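Local structure of putative transcriptional regulator, IclR family (Arthrobacter aurescens, 3OBF) at residues S105-N113 and V122-D130. The protein is probably a DNA-binding transcription regulator of the IclR family, of which this chain is the C-terminal, GAF-like domain. Numbering follows the deposited sequence.
Sequences SMERGWAVN and VGVASPVYD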
ATOM      1  N   SER A 105      -1.505  -9.720   6.018  1.00 39.03           N
ATOM      2  CA  SER A 105      -1.878  -8.893   4.898  1.00 38.73           C
ATOM      3  C   SER A 105      -1.654  -9.642   3.585  1.00 38.72           C
ATOM      4  O   SER A 105      -2.448  -9.531   2.664  1.00 38.63           O
ATOM      5  CB  SER A 105      -1.144  -7.558   4.948  1.00 38.04           C
ATOM      6  OG  SER A 105       0.243  -7.731   4.697  1.00 39.45           O
HETATM    7  N   MSE A 106      -0.594 -10.441   3.525  1.00 39.77           N
HETATM    8  CA  MSE A 106      -0.297 -11.251   2.342  1.00 40.71           C
HETATM    9  C   MSE A 106      -1.385 -12.288   2.122  1.00 40.76           C
HETATM   10  O   MSE A 106      -1.828 -12.504   0.992  1.00 40.24           O
HETATM   11  CB  MSE A 106       1.073 -11.932   2.473  1.00 42.23           C
HETATM   12  CG  MSE A 106       2.276 -10.987   2.348  1.00 45.16           C
HETATM   13 SE   MSE A 106       2.348  -9.946   0.640  1.00 54.83          SE
HETATM   14  CE  MSE A 106       1.519  -8.206   1.219  1.00 44.73           C
ATOM     15  N   GLU A 107      -1.831 -12.925   3.202  0.50 41.32           N
ATOM     16  CA  GLU A 107      -2.890 -13.919   3.110  0.50 41.98           C
ATOM     17  C   GLU A 107      -4.271 -13.282   2.872  0.50 41.34           C
ATOM     18  O   GLU A 107      -5.119 -13.888   2.220  0.50 41.31           O
ATOM     19  CB  GLU A 107      -2.889 -14.851   4.334  0.50 43.22           C
ATOM     20  CG  GLU A 107      -1.544 -15.581   4.563  0.50 45.28           C
ATOM     21  CD  GLU A 107      -1.512 -17.021   4.025  0.50 48.35           C
ATOM     22  OE1 GLU A 107      -2.055 -17.928   4.696  0.50 48.71           O
ATOM     23  OE2 GLU A 107      -0.924 -17.249   2.942  0.50 49.99           O
ATOM     24  N   ARG A 108      -4.495 -12.064   3.372  1.00 40.23           N
ATOM     25  CA  ARG A 108      -5.766 -11.348   3.063  1.00 39.51           C
ATOM     26  C   ARG A 108      -5.768 -10.802   1.618  1.00 37.80           C
ATOM     27  O   ARG A 108      -6.800 -10.806   0.954  1.00 37.34           O
ATOM     28  CB  ARG A 108      -6.044 -10.221   4.070  1.00 39.71           C
ATOM     29  CG  ARG A 108      -7.368  -9.474   3.863  1.00 40.55           C
ATOM     30  CD  ARG A 108      -7.652  -8.538   5.057  1.00 42.23           C
ATOM     31  NE  ARG A 108      -6.444  -7.819   5.370  1.00 43.88           N
ATOM     32  CZ  ARG A 108      -5.768  -7.882   6.522  1.00 43.01           C
ATOM     33  NH1 ARG A 108      -6.212  -8.584   7.571  1.00 43.13           N
ATOM     34  NH2 ARG A 108      -4.649  -7.189   6.625  1.00 39.89           N
ATOM     35  N   GLY A 109      -4.603 -10.340   1.153  1.00 35.33           N
ATOM     36  CA  GLY A 109      -4.458  -9.780  -0.181  1.00 32.75           C
ATOM     37  C   GLY A 109      -4.346  -8.266  -0.164  1.00 31.22           C
ATOM     38  O   GLY A 109      -4.113  -7.644  -1.215  1.00 30.89           O
ATOM     39  N   TRP A 110      -4.517  -7.669   1.016  1.00 29.63           N
ATOM     40  CA  TRP A 110      -4.306  -6.236   1.194  1.00 29.46           C
ATOM     41  C   TRP A 110      -3.946  -5.892   2.646  1.00 29.16           C
ATOM     42  O   TRP A 110      -4.361  -6.573   3.556  1.00 29.10           O
ATOM     43  CB  TRP A 110      -5.520  -5.418   0.740  1.00 29.71           C
ATOM     44  CG  TRP A 110      -6.781  -5.613   1.593  1.00 32.36           C
ATOM     45  CD1 TRP A 110      -7.160  -4.884   2.705  1.00 33.49           C
ATOM     46  CD2 TRP A 110      -7.830  -6.573   1.367  1.00 33.40           C
ATOM     47  NE1 TRP A 110      -8.383  -5.338   3.176  1.00 34.61           N
ATOM     48  CE2 TRP A 110      -8.809  -6.374   2.381  1.00 34.17           C
ATOM     49  CE3 TRP A 110      -8.033  -7.577   0.412  1.00 33.79           C
ATOM     50  CZ2 TRP A 110      -9.963  -7.153   2.471  1.00 35.93           C
ATOM     51  CZ3 TRP A 110      -9.189  -8.356   0.495  1.00 36.03           C
ATOM     52  CH2 TRP A 110     -10.138  -8.141   1.526  1.00 37.26           C
ATOM     53  N   ALA A 111      -3.133  -4.856   2.839  1.00 29.02           N
ATOM     54  CA  ALA A 111      -2.860  -4.310   4.159  1.00 28.95           C
ATOM     55  C   ALA A 111      -3.817  -3.173   4.424  1.00 30.08           C
ATOM     56  O   ALA A 111      -4.385  -2.562   3.487  1.00 30.71           O
ATOM     57  CB  ALA A 111      -1.413  -3.836   4.266  1.00 28.04           C
ATOM     58  N   VAL A 112      -3.996  -2.903   5.708  1.00 30.96           N
ATOM     59  CA  VAL A 112      -4.966  -1.974   6.206  1.00 32.11           C
ATOM     60  C   VAL A 112      -4.311  -0.952   7.154  1.00 32.21           C
ATOM     61  O   VAL A 112      -3.509  -1.310   8.009  1.00 31.35           O
ATOM     62  CB  VAL A 112      -6.054  -2.744   6.979  1.00 33.45           C
ATOM     63  CG1 VAL A 112      -6.784  -1.827   7.905  1.00 35.12           C
ATOM     64  CG2 VAL A 112      -7.042  -3.408   6.008  1.00 33.84           C
ATOM     65  N   ASN A 113      -4.632   0.317   6.955  1.00 32.82           N
ATOM     66  CA  ASN A 113      -4.306   1.372   7.905  1.00 34.22           C
ATOM     67  C   ASN A 113      -5.613   2.069   8.250  1.00 35.36           C
ATOM     68  O   ASN A 113      -6.169   2.790   7.444  1.00 34.68           O
ATOM     69  CB  ASN A 113      -3.295   2.344   7.276  1.00 33.38           C
ATOM     70  CG  ASN A 113      -3.069   3.605   8.113  1.00 34.76           C
ATOM     71  OD1 ASN A 113      -3.340   3.661   9.327  1.00 35.98           O
ATOM     72  ND2 ASN A 113      -2.557   4.625   7.461  1.00 34.13           N
ATOM     73  N   VAL A 122      -7.422   6.878   6.221  1.00 42.21           N
ATOM     74  CA  VAL A 122      -7.508   5.435   6.145  1.00 38.66           C
ATOM     75  C   VAL A 122      -6.721   5.009   4.891  1.00 36.12           C
ATOM     76  O   VAL A 122      -6.474   5.838   4.021  1.00 35.27           O
ATOM     77  CB  VAL A 122      -8.987   5.083   6.059  1.00 38.77           C
ATOM     78  CG1 VAL A 122      -9.282   3.964   5.101  1.00 38.98           C
ATOM     79  CG2 VAL A 122      -9.564   4.855   7.432  1.00 38.92           C
ATOM     80  N   GLY A 123      -6.323   3.739   4.800  1.00 33.63           N
ATOM     81  CA  GLY A 123      -5.686   3.221   3.605  1.00 30.48           C
ATOM     82  C   GLY A 123      -5.708   1.716   3.477  1.00 29.26           C
ATOM     83  O   GLY A 123      -5.638   0.980   4.477  1.00 29.79           O
ATOM     84  N   VAL A 124      -5.821   1.244   2.245  1.00 26.62           N
ATOM     85  CA  VAL A 124      -5.537  -0.141   1.951  1.00 26.19           C
ATOM     86  C   VAL A 124      -4.539  -0.191   0.800  1.00 25.30           C
ATOM     87  O   VAL A 124      -4.566   0.660  -0.062  1.00 26.01           O
ATOM     88  CB  VAL A 124      -6.816  -0.943   1.555  1.00 26.16           C
ATOM     89  CG1 VAL A 124      -7.802  -1.085   2.756  1.00 24.27           C
ATOM     90  CG2 VAL A 124      -7.499  -0.309   0.320  1.00 25.74           C
ATOM     91  N   ALA A 125      -3.678  -1.199   0.777  1.00 24.73           N
ATOM     92  CA  ALA A 125      -2.696  -1.352  -0.291  1.00 23.71           C
ATOM     93  C   ALA A 125      -2.466  -2.843  -0.604  1.00 23.25           C
ATOM     94  O   ALA A 125      -2.550  -3.689   0.301  1.00 24.16           O
ATOM     95  CB  ALA A 125      -1.393  -0.676   0.099  1.00 22.10           C
ATOM     96  N   SER A 126      -2.104  -3.123  -1.841  1.00 21.74           N
ATOM     97  CA  SER A 126      -1.885  -4.493  -2.333  1.00 23.21           C
ATOM     98  C   SER A 126      -0.627  -4.583  -3.206  1.00 22.32           C
ATOM     99  O   SER A 126      -0.280  -3.613  -3.862  1.00 23.00           O
ATOM    100  CB  SER A 126      -3.088  -4.964  -3.156  1.00 23.69           C
ATOM    101  OG  SER A 126      -4.247  -4.986  -2.327  1.00 27.38           O
ATOM    102  N   PRO A 127       0.056  -5.749  -3.213  1.00 21.89           N
ATOM    103  CA  PRO A 127       1.335  -5.851  -3.926  1.00 22.13           C
ATOM    104  C   PRO A 127       1.141  -6.152  -5.417  1.00 22.90           C
ATOM    105  O   PRO A 127       0.145  -6.745  -5.798  1.00 22.99           O
ATOM    106  CB  PRO A 127       2.064  -6.998  -3.198  1.00 21.93           C
ATOM    107  CG  PRO A 127       0.893  -7.880  -2.651  1.00 22.59           C
ATOM    108  CD  PRO A 127      -0.225  -6.926  -2.354  1.00 21.49           C
ATOM    109  N   VAL A 128       2.087  -5.702  -6.242  1.00 23.52           N
ATOM    110  CA  VAL A 128       2.101  -5.956  -7.666  1.00 24.38           C
ATOM    111  C   VAL A 128       3.364  -6.746  -7.873  1.00 25.93           C
ATOM    112  O   VAL A 128       4.390  -6.398  -7.291  1.00 26.14           O
ATOM    113  CB  VAL A 128       2.173  -4.620  -8.458  1.00 24.51           C
ATOM    114  CG1 VAL A 128       2.473  -4.871  -9.955  1.00 23.80           C
ATOM    115  CG2 VAL A 128       0.868  -3.848  -8.298  1.00 23.10           C
ATOM    116  N   TYR A 129       3.292  -7.820  -8.658  1.00 27.62           N
ATOM    117  CA  TYR A 129       4.465  -8.664  -8.942  1.00 28.58           C
ATOM    118  C   TYR A 129       4.846  -8.681 -10.419  1.00 29.33           C
ATOM    119  O   TYR A 129       3.977  -8.548 -11.284  1.00 28.15           O
ATOM    120  CB  TYR A 129       4.228 -10.120  -8.498  1.00 29.07           C
ATOM    121  CG  TYR A 129       3.939 -10.249  -7.040  1.00 29.55           C
ATOM    122  CD1 TYR A 129       4.965 -10.345  -6.120  1.00 29.95           C
ATOM    123  CD2 TYR A 129       2.629 -10.287  -6.584  1.00 29.59           C
ATOM    124  CE1 TYR A 129       4.686 -10.467  -4.742  1.00 31.02           C
ATOM    125  CE2 TYR A 129       2.342 -10.423  -5.240  1.00 29.53           C
ATOM    126  CZ  TYR A 129       3.375 -10.507  -4.330  1.00 29.73           C
ATOM    127  OH  TYR A 129       3.072 -10.612  -2.999  1.00 30.33           O
ATOM    128  N   ASP A 130       6.139  -8.870 -10.690  1.00 31.00           N
ATOM    129  CA  ASP A 130       6.625  -9.040 -12.063  1.00 33.36           C
ATOM    130  C   ASP A 130       6.684 -10.530 -12.410  1.00 35.01           C
ATOM    131  O   ASP A 130       6.287 -11.381 -11.592  1.00 34.45           O
ATOM    132  CB  ASP A 130       7.987  -8.352 -12.278  1.00 33.90           C
ATOM    133  CG  ASP A 130       9.180  -9.049 -11.542  1.00 35.22           C
ATOM    134  OD1 ASP A 130       9.105 -10.251 -11.124  1.00 34.40           O
ATOM    135  OD2 ASP A 130      10.233  -8.364 -11.409  1.00 35.53           O
TER
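Ala111 and Ala125 face each other as an antiparallel hydrogen-bonded pair, N of Ala111 giving to O of Ala125 at 2.9 Å and N of Ala125 to O of Ala111 at 3.1 Å. Two residues along, Asn113 N gives to Gly123 O and Gly123 N to Asn113 O, both at 2.8 Å. In this hairpin of strands 111-114 and 121-129 the four bonds use the N-H and the O of all four residues, and the Gly123 carbonyl also receives Ser62 OG. Val112 and Val124, the non-hydrogen-bonded pair between them, meet through CG2 and CG1; the Val112 carbonyl is taken by Arg101 and Gln65. Strand 121-129 is bonded along its other edge to strand 135-144. Where helix 92-108 ends, Gly109 turns with positive phi (105°), and Gly109 O accepts Ser126 OG at 2.9 Å, in the carbonyl plane and on a lone pair. That hydroxyl lies beside its own backbone N (chi1 -62°), within reach of Gly109, and also touches Trp110 CB. With an alanine in place of Ser126, the Gly109 carbonyl would probably lose this donor, and the turn its polar tie to the strand. Trp110 O accepts both NE and NH2 of Arg108, which grips it side-on from the guanidinium edge, while Arg108 CG lies 3.6 Å above the plane of the Trp110 ring, over its centre; Trp110 CD1 lies alongside Val124 CG1. From the last turn of the helix, the bent chain of Met106, a selenomethionine, slides past Pro127, Met106 CE lying 3.9 Å from Pro127 CG, with SE close to Tyr129 OH. Backbone pairing thus fixes the register of strand 111-114, outermost in the domain's antiparallel sheet within this chain, whereas one hydroxyl ties the turn after helix 92-108 to strand 121-129.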